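Local atomic coordinates of F5/8 type C domain protein (Bacteroides ovatus, PDB entry 4ZRX), a protein that is probably an alpha-L-fucosidase that hydrolyses fucosides on a barrel domain and carries an F5/8 type C domain, a fold often used to bind sugars. Residues 269-274 against 445-449. Numbering follows the deposited sequence.
Sequences GSRKIL and ECRLT
Arg447 reaches from the end of strand 438-446 to the start of the short helix 271-274, where its NH2 donates to Gly269 O at 2.9 Å. The bond is nearly straight, 164° at the hydrogen, and lies in both the carbonyl plane and the guanidinium plane. Two in-plane waters extend the grip: one, beside Gly269 O, donates to that oxygen and accepts from Arg447 NH1 at 2.8 Å; the other, on the NE side of NH2, accepts from Arg271 N and Arg447 NH2. The chain of Arg447 is extended from CG to NE, which carries the guanidinium to the helix start. Arg271 slides past it in the opposite direction, the two guanidinium planes 79° apart. The NE atoms of Arg271 and Arg447 are 4.4 Å apart, and both form salt bridges with Glu402, whose carboxylate probably offsets the two positive charges. Arg271 NH2 lies 3.2 Å from Cys446 O, at a poor angle for bonding. Leu274 CD1 sits over one face of the Arg447 guanidinium, 4.2 Å from NH1; the same arginine makes a cation-pi interaction with Trp239. A leucine in place of Arg447 would probably leave Gly269 O without its direct donor and Glu402 with one positive partner fewer. Ser270 is the N-cap of the helix, its OG accepting from Ile273 N at 3.3 Å and also hydrogen-bonded to Asp267. The contact joins the fucosidase domain, of a TIM-barrel family, to the antiparallel beta domain that follows, as in GH29 fucosidases with a C-terminal beta-sandwich.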
loop_
_atom_site.group_PDB
_atom_site.type_symbol
_atom_site.label_atom_id
_atom_site.label_comp_id
_atom_site.label_asym_id
_atom_site.label_seq_id
_atom_site.Cartn_x
_atom_site.Cartn_y
_atom_site.Cartn_z
ATOM N N GLY A 269 -14.448 -9.602 11.473
ATOM C CA GLY A 269 -15.186 -9.093 12.636
ATOM C C GLY A 269 -16.656 -8.800 12.539
ATOM O O GLY A 269 -17.153 -8.147 13.452
ATOM N N SER A 270 -17.350 -9.269 11.494
ATOM C CA SER A 270 -18.801 -9.036 11.403
ATOM C C SER A 270 -19.531 -9.756 12.536
ATOM O O SER A 270 -18.994 -10.653 13.150
ATOM C CB SER A 270 -19.380 -9.575 10.115
ATOM O OG SER A 270 -19.311 -10.997 10.129
ATOM N N ARG A 271 -20.791 -9.393 12.773
ATOM C CA ARG A 271 -21.550 -10.106 13.804
ATOM C C ARG A 271 -21.705 -11.589 13.490
ATOM O O ARG A 271 -21.727 -12.429 14.400
ATOM C CB ARG A 271 -22.973 -9.541 13.968
ATOM C CG ARG A 271 -22.987 -8.123 14.462
ATOM C CD ARG A 271 -24.433 -7.712 14.867
ATOM N NE ARG A 271 -24.527 -6.282 15.106
ATOM C CZ ARG A 271 -25.455 -5.681 15.840
ATOM N NH1 ARG A 271 -26.349 -6.405 16.534
ATOM N NH2 ARG A 271 -25.461 -4.369 15.962
ATOM N N LYS A 272 -21.795 -11.909 12.213
ATOM C CA LYS A 272 -21.864 -13.305 11.801
ATOM C C LYS A 272 -20.679 -14.077 12.324
ATOM O O LYS A 272 -20.846 -15.172 12.877
ATOM C CB LYS A 272 -21.902 -13.366 10.284
ATOM C CG LYS A 272 -21.957 -14.726 9.624
ATOM C CD LYS A 272 -21.740 -14.458 8.074
ATOM C CE LYS A 272 -21.119 -15.582 7.317
ATOM N NZ LYS A 272 -22.160 -16.645 7.135
ATOM N N ILE A 273 -19.474 -13.562 12.128
ATOM C CA ILE A 273 -18.311 -14.306 12.568
ATOM C C ILE A 273 -18.114 -14.288 14.091
ATOM O O ILE A 273 -17.496 -15.203 14.641
ATOM C CB ILE A 273 -17.074 -13.910 11.747
ATOM C CG1 ILE A 273 -16.057 -15.049 11.717
ATOM C CG2 ILE A 273 -16.415 -12.575 12.185
ATOM C CD1 ILE A 273 -15.287 -15.057 10.375
ATOM N N LEU A 274 -18.657 -13.282 14.793
ATOM C CA LEU A 274 -18.686 -13.321 16.270
ATOM C C LEU A 274 -19.316 -14.556 16.847
ATOM O O LEU A 274 -18.937 -14.982 17.944
ATOM C CB LEU A 274 -19.449 -12.132 16.850
ATOM C CG LEU A 274 -18.719 -10.818 16.745
ATOM C CD1 LEU A 274 -19.577 -9.686 17.351
ATOM C CD2 LEU A 274 -17.377 -10.918 17.474
ATOM N N GLU A 445 -26.791 1.306 10.744
ATOM C CA GLU A 445 -26.630 0.196 11.677
ATOM C C GLU A 445 -25.434 0.461 12.557
ATOM O O GLU A 445 -24.417 0.871 12.052
ATOM C CB GLU A 445 -26.378 -1.118 10.935
ATOM C CG GLU A 445 -27.545 -1.669 10.099
ATOM C CD GLU A 445 -27.103 -2.908 9.322
ATOM O OE1 GLU A 445 -26.302 -3.734 9.874
ATOM O OE2 GLU A 445 -27.488 -3.024 8.137
ATOM N N CYS A 446 -25.547 0.129 13.837
ATOM C CA CYS A 446 -24.378 0.214 14.726
ATOM C C CYS A 446 -24.557 -0.690 15.900
ATOM O O CYS A 446 -25.702 -1.139 16.187
ATOM C CB CYS A 446 -24.103 1.622 15.156
ATOM S SG CYS A 446 -25.481 2.449 16.069
ATOM N N ARG A 447 -23.453 -0.961 16.568
ATOM C CA ARG A 447 -23.441 -1.692 17.805
ATOM C C ARG A 447 -23.638 -0.723 18.937
ATOM O O ARG A 447 -22.923 0.267 19.040
ATOM C CB ARG A 447 -22.111 -2.432 17.950
ATOM C CG ARG A 447 -21.879 -3.365 16.749
ATOM C CD ARG A 447 -20.485 -4.009 16.796
ATOM N NE ARG A 447 -20.364 -4.954 15.694
ATOM C CZ ARG A 447 -19.357 -5.788 15.486
ATOM N NH1 ARG A 447 -18.288 -5.826 16.298
ATOM N NH2 ARG A 447 -19.410 -6.582 14.431
ATOM N N LEU A 448 -24.591 -1.041 19.843
ATOM C CA LEU A 448 -24.915 -0.108 20.934
ATOM C C LEU A 448 -25.126 1.310 20.375
ATOM O O LEU A 448 -25.819 1.425 19.389
ATOM C CB LEU A 448 -23.866 -0.101 22.006
ATOM C CG LEU A 448 -23.583 -1.413 22.736
ATOM C CD1 LEU A 448 -22.611 -1.206 23.923
ATOM C CD2 LEU A 448 -24.861 -2.104 23.232
ATOM N N THR A 449 -24.604 2.367 21.032
ATOM C CA THR A 449 -24.692 3.727 20.532
ATOM C C THR A 449 -23.395 4.125 19.854
ATOM O O THR A 449 -22.337 4.007 20.472
ATOM C CB THR A 449 -25.030 4.658 21.698
ATOM O OG1 THR A 449 -26.283 4.261 22.249
ATOM C CG2 THR A 449 -25.167 6.097 21.247
HETATM O O HOH W 1 -16.022 -7.432 15.816
HETATM O O HOH W 2 -21.182 -6.507 11.872
#